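Local coordinates for gala protein type 1, 3 or 4 (Legionella pneumophila subsp. pneumophila, PDB 4XA9), which is a leucine-rich-repeat effector that forms a complex with the N-terminal domain of the effector RavJ and may act on small GTPases, at residues I45-L50 and S68-N73; I74-G80 and D97-I103; E102-V108 and N125-G131. All coordinates share one frame. Residue numbers count along the deposited sequence, not the author numbering.

Interaction 1: residues I45-L50 and S68-N73; sequences ITSLDL and SVSSLN
This contact pairs two neighbouring parallel strands, 47-49 and 71-73, in the concave sheet of a leucine-rich-repeat solenoid, where each repeat adds one short strand and one helix. The strand axes run 4.8 Å apart at 2°, in the register Ser47-Ser71, Leu48-Leu72 and Asp49-Asn73, with CA-CA distances of 4.6, 5.0 and 4.6 Å. A parallel ladder zigzags between them: Leu48 N to Ser71 O (2.9 Å), Asn73 N to Leu48 O (2.9 Å) and Leu50 N to Asn73 O (2.6 Å). At its start Thr46, with psi near 3°, turns its carbonyl so that Thr46 O accepts from both Ser70 N (2.8 Å) and Ser71 N (3.1 Å). Side chains alternate. Leu48 and Leu72 share the face turned to the hydrophobic interior; both are t,p rotamers, and Leu48 CD2 meets Leu72 CD1 at 3.9 Å, while Leu48 CB lies 4.0 Å from Val69 CG1. Ser47, Ser71, Asp49 and Asn73 take the other face. Asp49 and Asn73, both t at chi1, lie side by side but turn their polar ends to Ser51 and Ser75, two residues further along each chain. Helix 57-63 links the two strands as a beta-alpha-beta unit; strands 19-21 and 95-97 extend the sheet beyond them, and Leu39 of helix 32-41 packs on Leu48.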
loop_
_atom_site.group_PDB
_atom_site.type_symbol
_atom_site.label_atom_id
_atom_site.label_comp_id
_atom_site.label_asym_id
_atom_site.label_seq_id
_atom_site.Cartn_x
_atom_site.Cartn_y
_atom_site.Cartn_z
ATOM N N ILE A 45 7.466 -10.614 -25.815
ATOM C CA ILE A 45 6.878 -9.988 -24.631
ATOM C C ILE A 45 6.309 -11.075 -23.716
ATOM O O ILE A 45 5.284 -11.678 -24.030
ATOM C CB ILE A 45 5.764 -8.985 -24.992
ATOM C CG1 ILE A 45 6.259 -7.983 -26.037
ATOM C CG2 ILE A 45 5.291 -8.257 -23.743
ATOM C CD1 ILE A 45 5.218 -6.969 -26.470
ATOM N N THR A 46 6.977 -11.341 -22.596
ATOM C CA THR A 46 6.530 -12.407 -21.702
ATOM C C THR A 46 6.174 -11.841 -20.340
ATOM O O THR A 46 5.820 -12.570 -19.416
ATOM C CB THR A 46 7.600 -13.504 -21.560
ATOM O OG1 THR A 46 8.811 -12.933 -21.059
ATOM C CG2 THR A 46 7.884 -14.132 -22.924
ATOM N N SER A 47 6.278 -10.525 -20.226
ATOM C CA SER A 47 5.908 -9.838 -18.998
ATOM C C SER A 47 4.927 -8.714 -19.309
ATOM O O SER A 47 5.166 -7.882 -20.192
ATOM C CB SER A 47 7.150 -9.303 -18.281
ATOM O OG SER A 47 7.932 -8.487 -19.136
ATOM N N LEU A 48 3.818 -8.699 -18.583
ATOM C CA LEU A 48 2.730 -7.777 -18.881
ATOM C C LEU A 48 2.170 -7.103 -17.634
ATOM O O LEU A 48 1.880 -7.772 -16.648
ATOM C CB LEU A 48 1.621 -8.535 -19.601
ATOM C CG LEU A 48 0.335 -7.786 -19.938
ATOM C CD1 LEU A 48 0.612 -6.709 -20.973
ATOM C CD2 LEU A 48 -0.716 -8.766 -20.446
ATOM N N ASP A 49 2.011 -5.783 -17.687
ATOM C CA ASP A 49 1.393 -5.038 -16.594
ATOM C C ASP A 49 0.051 -4.421 -17.028
ATOM O O ASP A 49 0.008 -3.468 -17.807
ATOM C CB ASP A 49 2.365 -3.970 -16.084
ATOM C CG ASP A 49 1.793 -3.124 -14.950
ATOM O OD1 ASP A 49 0.691 -3.428 -14.437
ATOM O OD2 ASP A 49 2.487 -2.168 -14.544
ATOM N N LEU A 50 -1.036 -4.988 -16.513
ATOM C CA LEU A 50 -2.384 -4.496 -16.788
ATOM C C LEU A 50 -3.013 -3.864 -15.552
ATOM O O LEU A 50 -4.233 -3.745 -15.464
ATOM C CB LEU A 50 -3.285 -5.628 -17.283
ATOM C CG LEU A 50 -2.910 -6.303 -18.596
ATOM C CD1 LEU A 50 -3.913 -7.397 -18.925
ATOM C CD2 LEU A 50 -2.849 -5.281 -19.717
ATOM N N SER A 68 2.110 -16.122 -24.538
ATOM C CA SER A 68 3.155 -16.794 -23.771
ATOM C C SER A 68 3.617 -15.941 -22.587
ATOM O O SER A 68 4.696 -16.163 -22.030
ATOM C CB SER A 68 4.342 -17.143 -24.674
ATOM O OG SER A 68 3.969 -18.101 -25.650
ATOM N N VAL A 69 2.794 -14.966 -22.208
ATOM C CA VAL A 69 3.065 -14.152 -21.028
ATOM C C VAL A 69 3.171 -15.038 -19.788
ATOM O O VAL A 69 2.264 -15.820 -19.500
ATOM C CB VAL A 69 1.969 -13.097 -20.823
ATOM C CG1 VAL A 69 2.006 -12.545 -19.398
ATOM C CG2 VAL A 69 2.131 -11.979 -21.845
ATOM N N SER A 70 4.285 -14.933 -19.074
ATOM C CA SER A 70 4.529 -15.783 -17.904
ATOM C C SER A 70 4.532 -14.972 -16.624
ATOM O O SER A 70 4.460 -15.520 -15.524
ATOM C CB SER A 70 5.860 -16.515 -18.035
ATOM O OG SER A 70 6.933 -15.604 -17.901
ATOM N N SER A 71 4.642 -13.660 -16.776
ATOM C CA SER A 71 4.601 -12.758 -15.640
ATOM C C SER A 71 3.500 -11.744 -15.877
ATOM O O SER A 71 3.578 -10.946 -16.813
ATOM C CB SER A 71 5.951 -12.060 -15.443
ATOM O OG SER A 71 5.907 -11.198 -14.324
ATOM N N LEU A 72 2.468 -11.799 -15.042
ATOM C CA LEU A 72 1.291 -10.970 -15.243
ATOM C C LEU A 72 0.965 -10.161 -13.999
ATOM O O LEU A 72 0.773 -10.714 -12.914
ATOM C CB LEU A 72 0.076 -11.829 -15.631
ATOM C CG LEU A 72 -1.240 -11.039 -15.658
ATOM C CD1 LEU A 72 -1.233 -10.009 -16.791
ATOM C CD2 LEU A 72 -2.462 -11.952 -15.757
ATOM N N ASN A 73 0.923 -8.843 -14.160
ATOM C CA ASN A 73 0.405 -7.951 -13.130
ATOM C C ASN A 73 -0.975 -7.462 -13.543
ATOM O O ASN A 73 -1.099 -6.637 -14.448
ATOM C CB ASN A 73 1.343 -6.757 -12.907
ATOM C CG ASN A 73 0.870 -5.825 -11.787
ATOM O OD1 ASN A 73 -0.241 -5.949 -11.263
ATOM N ND2 ASN A 73 1.717 -4.872 -11.430
#

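Interaction 2: residues I74-G80 and D97-I103; sequences ISHNNIG and DVSFNEI
His76 lays its ring over that of Phe100 in an offset stack, centroids 4.1 Å apart and planes at 14°, with Phe100 CB also over the imidazole face, 3.8 Å from its centroid. Both residues, m at chi1, occupy equivalent positions in successive leucine-rich repeats and adopt the same left-handed helical backbone conformation (phi 56° in both) after the strand. The loops run side by side, Ser75 level with Ser99 and His76 with Phe100. Ile74 N donates to Asp97 O (2.9 Å) and His76 N to Ser99 O (2.9 Å), continuing the inter-repeat ladder. Asn101 then fills the turn as the asparagine of an LRR asparagine ladder: its ND2 donates to Ile74 O (2.9 Å), and its OD1 accepts from Ile79 N (3.0 Å). Beneath, Ile79 CG1 packs on Ile103 CG2 at 4.2 Å and Ile74 CG2 on Val98 CG1 at 4.0 Å. Asp97 OD1 closes an Asx turn by accepting from Ser99 N (2.9 Å). The partner protein binds on this surface: its Tyr194 meets His76 edge-to-face, and its His31 hydrogen-bonds Asp97. Ser75 OG also hydrogen-bonds the Asn73 side chain, and a water bridges the loops, donating to Ser75 OG at 2.8 Å and to Asp97 OD2 at 2.5 Å.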
loop_
_atom_site.group_PDB
_atom_site.type_symbol
_atom_site.label_atom_id
_atom_site.label_comp_id
_atom_site.label_asym_id
_atom_site.label_seq_id
_atom_site.Cartn_x
_atom_site.Cartn_y
_atom_site.Cartn_z
ATOM N N ILE A 74 -2.010 -7.971 -12.883
ATOM C CA ILE A 74 -3.359 -7.503 -13.160
ATOM C C ILE A 74 -4.001 -6.993 -11.864
ATOM O O ILE A 74 -5.219 -7.045 -11.678
ATOM C CB ILE A 74 -4.209 -8.620 -13.839
ATOM C CG1 ILE A 74 -5.452 -8.019 -14.517
ATOM C CG2 ILE A 74 -4.522 -9.762 -12.864
ATOM C CD1 ILE A 74 -6.194 -8.983 -15.424
ATOM N N SER A 75 -3.164 -6.462 -10.977
ATOM C CA SER A 75 -3.654 -5.897 -9.725
ATOM C C SER A 75 -4.530 -4.673 -9.986
ATOM O O SER A 75 -4.468 -4.079 -11.052
ATOM C CB SER A 75 -2.491 -5.530 -8.789
ATOM O OG SER A 75 -1.653 -4.523 -9.337
ATOM N N HIS A 76 -5.359 -4.329 -9.008
ATOM C CA HIS A 76 -6.231 -3.156 -9.074
ATOM C C HIS A 76 -7.128 -3.168 -10.305
ATOM O O HIS A 76 -7.214 -2.185 -11.048
ATOM C CB HIS A 76 -5.405 -1.870 -9.036
ATOM C CG HIS A 76 -4.629 -1.698 -7.771
ATOM N ND1 HIS A 76 -5.152 -1.078 -6.657
ATOM C CD2 HIS A 76 -3.369 -2.068 -7.437
ATOM C CE1 HIS A 76 -4.248 -1.072 -5.694
ATOM N NE2 HIS A 76 -3.155 -1.665 -6.142
ATOM N N ASN A 77 -7.778 -4.305 -10.517
ATOM C CA ASN A 77 -8.871 -4.412 -11.470
ATOM C C ASN A 77 -10.112 -4.917 -10.735
ATOM O O ASN A 77 -10.253 -4.677 -9.542
ATOM C CB ASN A 77 -8.493 -5.328 -12.632
ATOM C CG ASN A 77 -7.593 -4.631 -13.643
ATOM O OD1 ASN A 77 -8.074 -3.972 -14.563
ATOM N ND2 ASN A 77 -6.282 -4.781 -13.478
ATOM N N ASN A 78 -10.997 -5.622 -11.433
ATOM C CA ASN A 78 -12.205 -6.149 -10.803
ATOM C C ASN A 78 -12.497 -7.578 -11.244
ATOM O O ASN A 78 -13.626 -7.894 -11.620
ATOM C CB ASN A 78 -13.402 -5.245 -11.129
ATOM C CG ASN A 78 -14.645 -5.589 -10.318
ATOM O OD1 ASN A 78 -14.557 -5.999 -9.159
ATOM N ND2 ASN A 78 -15.809 -5.447 -10.942
ATOM N N ILE A 79 -11.490 -8.448 -11.214
ATOM C CA ILE A 79 -11.662 -9.758 -11.841
ATOM C C ILE A 79 -12.399 -10.729 -10.926
ATOM O O ILE A 79 -13.003 -11.689 -11.397
ATOM C CB ILE A 79 -10.316 -10.374 -12.271
ATOM C CG1 ILE A 79 -9.532 -10.893 -11.061
ATOM C CG2 ILE A 79 -9.507 -9.365 -13.104
ATOM C CD1 ILE A 79 -8.231 -11.599 -11.439
ATOM N N GLY A 80 -12.360 -10.471 -9.621
ATOM C CA GLY A 80 -13.148 -11.248 -8.680
ATOM C C GLY A 80 -12.747 -12.704 -8.560
ATOM O O GLY A 80 -11.712 -13.124 -9.091
ATOM N N ASP A 97 0.387 -11.318 -10.133
ATOM C CA ASP A 97 -0.102 -10.321 -9.191
ATOM C C ASP A 97 -1.597 -10.095 -9.410
ATOM O O ASP A 97 -2.002 -9.540 -10.430
ATOM C CB ASP A 97 0.675 -9.007 -9.343
ATOM C CG ASP A 97 0.342 -7.997 -8.260
ATOM O OD1 ASP A 97 -0.650 -8.203 -7.539
ATOM O OD2 ASP A 97 1.067 -6.990 -8.132
ATOM N N VAL A 98 -2.413 -10.524 -8.449
ATOM C CA VAL A 98 -3.856 -10.301 -8.512
ATOM C C VAL A 98 -4.323 -9.460 -7.331
ATOM O O VAL A 98 -5.486 -9.538 -6.932
ATOM C CB VAL A 98 -4.658 -11.628 -8.513
ATOM C CG1 VAL A 98 -4.492 -12.360 -9.835
ATOM C CG2 VAL A 98 -4.242 -12.515 -7.345
ATOM N N SER A 99 -3.413 -8.670 -6.768
ATOM C CA SER A 99 -3.732 -7.840 -5.606
ATOM C C SER A 99 -4.901 -6.901 -5.913
ATOM O O SER A 99 -5.075 -6.485 -7.057
ATOM C CB SER A 99 -2.503 -7.039 -5.174
ATOM O OG SER A 99 -1.406 -7.898 -4.908
ATOM N N PHE A 100 -5.703 -6.593 -4.896
ATOM C CA PHE A 100 -6.803 -5.635 -5.024
ATOM C C PHE A 100 -7.778 -5.998 -6.142
ATOM O O PHE A 100 -8.020 -5.199 -7.048
ATOM C CB PHE A 100 -6.256 -4.224 -5.255
ATOM C CG PHE A 100 -5.437 -3.700 -4.105
ATOM C CD1 PHE A 100 -4.080 -3.980 -4.014
ATOM C CD2 PHE A 100 -6.030 -2.939 -3.108
ATOM C CE1 PHE A 100 -3.323 -3.501 -2.943
ATOM C CE2 PHE A 100 -5.283 -2.459 -2.035
ATOM C CZ PHE A 100 -3.928 -2.742 -1.954
ATOM N N ASN A 101 -8.333 -7.204 -6.071
ATOM C CA ASN A 101 -9.287 -7.666 -7.083
ATOM C C ASN A 101 -10.507 -8.351 -6.480
ATOM O O ASN A 101 -11.328 -8.904 -7.206
ATOM C CB ASN A 101 -8.613 -8.628 -8.066
ATOM C CG ASN A 101 -8.090 -7.932 -9.294
ATOM O OD1 ASN A 101 -8.860 -7.551 -10.179
ATOM N ND2 ASN A 101 -6.774 -7.786 -9.378
ATOM N N GLU A 102 -10.610 -8.319 -5.155
ATOM C CA GLU A 102 -11.674 -9.010 -4.430
ATOM C C GLU A 102 -11.808 -10.481 -4.827
ATOM O O GLU A 102 -12.924 -10.984 -4.967
ATOM C CB GLU A 102 -13.012 -8.301 -4.649
ATOM C CG GLU A 102 -12.966 -6.797 -4.435
ATOM C CD GLU A 102 -14.338 -6.145 -4.535
ATOM O OE1 GLU A 102 -15.354 -6.872 -4.514
ATOM O OE2 GLU A 102 -14.401 -4.900 -4.643
ATOM N N ILE A 103 -10.690 -11.180 -5.007
ATOM C CA ILE A 103 -10.775 -12.566 -5.469
ATOM C C ILE A 103 -11.258 -13.503 -4.361
ATOM O O ILE A 103 -11.805 -14.555 -4.643
ATOM C CB ILE A 103 -9.429 -13.092 -6.020
ATOM C CG1 ILE A 103 -8.417 -13.309 -4.889
ATOM C CG2 ILE A 103 -8.875 -12.155 -7.097
ATOM C CD1 ILE A 103 -7.148 -14.008 -5.351
HETATM O O HOH W 1 0.212 -4.756 -7.284
HETATM O O HOH W 2 -13.666 -3.353 -7.149
#

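Interaction 3: residues E102-V108 and N125-G131; sequences EIGDEGV and NKITKVG
Backbone and side-chain hydrogen bonds join the start of helix 104-113 to the loop and helix start of the next leucine-rich repeat, 125-131. Asn125, the ladder asparagine of that repeat, accepts from Ile103 N through OD1 (3.1 Å) and from Gly104 N through its carbonyl O (2.8 Å); its ND2 turns back to Val98 O. Gly104 has a positive phi (68°), and its CA comes 3.2 Å from Asn125 O. The CA atoms pair Glu102 with Asn125 (4.5 Å), Gly104 with Ile127 (4.9 Å) and Asp105 with Gly131 (4.4 Å). Asp105, m at chi1, reaches across to the N-terminus of helix 129-135: OD1 accepts from Thr128 N (2.8 Å) and weakly from Gly131 N (3.0 Å), and OD2 accepts from Thr128 OG1 at a very short 2.4 Å. Thr128 is the N-cap, its OG1 also accepting from Val130 N (3.1 Å). The apolar side-chain contact is Val108 CG2 on Ile127 CD1 at 3.5 Å. Gly131 suits this spot, since a CB there would clash with Asp105 OD1. A water bridges the segments, accepting from Asp105 N (2.9 Å) and donating to Lys126 O (2.9 Å). The carboxylate of Asp105 thus supplements the Thr128 cap, placing negative charge against the N-terminus of the following helix and tying one repeat's helix to the next.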
loop_
_atom_site.group_PDB
_atom_site.type_symbol
_atom_site.label_atom_id
_atom_site.label_comp_id
_atom_site.label_asym_id
_atom_site.label_seq_id
_atom_site.Cartn_x
_atom_site.Cartn_y
_atom_site.Cartn_z
ATOM N N GLU A 102 -10.610 -8.319 -5.155
ATOM C CA GLU A 102 -11.674 -9.010 -4.430
ATOM C C GLU A 102 -11.808 -10.481 -4.827
ATOM O O GLU A 102 -12.924 -10.984 -4.967
ATOM C CB GLU A 102 -13.012 -8.301 -4.649
ATOM C CG GLU A 102 -12.966 -6.797 -4.435
ATOM C CD GLU A 102 -14.338 -6.145 -4.535
ATOM O OE1 GLU A 102 -15.354 -6.872 -4.514
ATOM O OE2 GLU A 102 -14.401 -4.900 -4.643
ATOM N N ILE A 103 -10.690 -11.180 -5.007
ATOM C CA ILE A 103 -10.775 -12.566 -5.469
ATOM C C ILE A 103 -11.258 -13.503 -4.361
ATOM O O ILE A 103 -11.805 -14.555 -4.643
ATOM C CB ILE A 103 -9.429 -13.092 -6.020
ATOM C CG1 ILE A 103 -8.417 -13.309 -4.889
ATOM C CG2 ILE A 103 -8.875 -12.155 -7.097
ATOM C CD1 ILE A 103 -7.148 -14.008 -5.351
ATOM N N GLY A 104 -11.051 -13.123 -3.105
ATOM C CA GLY A 104 -11.604 -13.866 -1.981
ATOM C C GLY A 104 -11.021 -15.249 -1.737
ATOM O O GLY A 104 -10.051 -15.648 -2.374
ATOM N N ASP A 105 -11.617 -15.985 -0.803
ATOM C CA ASP A 105 -11.169 -17.344 -0.511
ATOM C C ASP A 105 -11.399 -18.283 -1.692
ATOM O O ASP A 105 -10.593 -19.178 -1.943
ATOM C CB ASP A 105 -11.866 -17.891 0.742
ATOM C CG ASP A 105 -11.369 -17.232 2.010
ATOM O OD1 ASP A 105 -10.218 -16.741 2.004
ATOM O OD2 ASP A 105 -12.113 -17.210 3.012
ATOM N N GLU A 106 -12.491 -18.072 -2.418
ATOM C CA GLU A 106 -12.821 -18.921 -3.559
ATOM C C GLU A 106 -11.850 -18.685 -4.710
ATOM O O GLU A 106 -11.489 -19.614 -5.430
ATOM C CB GLU A 106 -14.256 -18.669 -4.023
ATOM C CG GLU A 106 -15.327 -19.077 -3.017
ATOM C CD GLU A 106 -15.328 -20.570 -2.714
ATOM O OE1 GLU A 106 -15.038 -21.371 -3.632
ATOM O OE2 GLU A 106 -15.623 -20.942 -1.558
ATOM N N GLY A 107 -11.431 -17.435 -4.883
ATOM C CA GLY A 107 -10.492 -17.103 -5.936
ATOM C C GLY A 107 -9.154 -17.747 -5.656
ATOM O O GLY A 107 -8.539 -18.354 -6.529
ATOM N N VAL A 108 -8.716 -17.643 -4.410
ATOM C CA VAL A 108 -7.413 -18.154 -4.007
ATOM C C VAL A 108 -7.411 -19.682 -3.972
ATOM O O VAL A 108 -6.368 -20.318 -4.125
ATOM C CB VAL A 108 -7.001 -17.562 -2.636
ATOM C CG1 VAL A 108 -6.625 -18.647 -1.626
ATOM C CG2 VAL A 108 -5.873 -16.569 -2.828
ATOM N N ASN A 125 -7.397 -8.836 -0.706
ATOM C CA ASN A 125 -8.312 -9.576 -1.558
ATOM C C ASN A 125 -9.426 -10.253 -0.771
ATOM O O ASN A 125 -10.065 -11.177 -1.273
ATOM C CB ASN A 125 -7.547 -10.619 -2.384
ATOM C CG ASN A 125 -7.216 -10.128 -3.786
ATOM O OD1 ASN A 125 -8.075 -9.580 -4.487
ATOM N ND2 ASN A 125 -5.967 -10.320 -4.201
ATOM N N LYS A 126 -9.653 -9.778 0.453
ATOM C CA LYS A 126 -10.601 -10.405 1.378
ATOM C C LYS A 126 -10.277 -11.880 1.604
ATOM O O LYS A 126 -11.174 -12.702 1.809
ATOM C CB LYS A 126 -12.041 -10.255 0.872
ATOM C CG LYS A 126 -12.461 -8.811 0.646
ATOM C CD LYS A 126 -13.895 -8.707 0.132
ATOM C CE LYS A 126 -13.992 -7.729 -1.041
ATOM N NZ LYS A 126 -12.771 -6.866 -1.182
ATOM N N ILE A 127 -8.993 -12.217 1.569
ATOM C CA ILE A 127 -8.573 -13.580 1.866
ATOM C C ILE A 127 -8.583 -13.784 3.379
ATOM O O ILE A 127 -8.080 -12.955 4.126
ATOM C CB ILE A 127 -7.181 -13.879 1.281
ATOM C CG1 ILE A 127 -7.196 -13.620 -0.233
ATOM C CG2 ILE A 127 -6.748 -15.312 1.606
ATOM C CD1 ILE A 127 -5.826 -13.625 -0.884
ATOM N N THR A 128 -9.189 -14.873 3.827
ATOM C CA THR A 128 -9.286 -15.152 5.255
ATOM C C THR A 128 -8.432 -16.354 5.619
ATOM O O THR A 128 -7.671 -16.850 4.788
ATOM C CB THR A 128 -10.739 -15.422 5.681
ATOM O OG1 THR A 128 -11.154 -16.709 5.195
ATOM C CG2 THR A 128 -11.662 -14.336 5.125
ATOM N N LYS A 129 -8.568 -16.825 6.858
ATOM C CA LYS A 129 -7.885 -18.042 7.295
ATOM C C LYS A 129 -8.264 -19.245 6.424
ATOM O O LYS A 129 -7.499 -20.205 6.309
ATOM C CB LYS A 129 -8.207 -18.343 8.765
ATOM C CG LYS A 129 -9.698 -18.515 9.063
ATOM C CD LYS A 129 -9.941 -18.683 10.561
ATOM C CE LYS A 129 -11.408 -18.942 10.865
ATOM N NZ LYS A 129 -12.286 -17.828 10.420
ATOM N N VAL A 130 -9.448 -19.200 5.819
ATOM C CA VAL A 130 -9.891 -20.290 4.952
ATOM C C VAL A 130 -9.038 -20.330 3.682
ATOM O O VAL A 130 -8.576 -21.393 3.267
ATOM C CB VAL A 130 -11.386 -20.158 4.581
ATOM C CG1 VAL A 130 -11.780 -21.235 3.585
ATOM C CG2 VAL A 130 -12.253 -20.259 5.830
ATOM N N GLY A 131 -8.819 -19.168 3.077
ATOM C CA GLY A 131 -7.957 -19.067 1.914
ATOM C C GLY A 131 -6.520 -19.448 2.217
ATOM O O GLY A 131 -5.857 -20.097 1.408
HETATM O O HOH W 3 -9.988 -6.630 -2.909
HETATM O O HOH W 4 -13.311 -14.514 1.064
#

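How the interactions relate
The three contacts follow one another along the solenoid, from strand pairing (interaction 1) through the loops after the strands (interaction 2) to the helix starts (interaction 3). Interactions 1 and 2 have centres 15 Å apart and join where Asp97 N lies 2.9 Å from Leu72 O and Asn77 ND2 lies 3.0 Å from Leu50 O. Interactions 2 and 3, centres 11 Å apart, share Glu102 and Ile103; Asn125 ND2 and OD1 sit 2.9 Å from Val98 O and Asn101 N, respectively, so the asparagine ladder passes between them. Interactions 1 and 3 do not touch, their nearest atoms being about 10 Å apart. Of the three, only interaction 2 is touched by the partner chain.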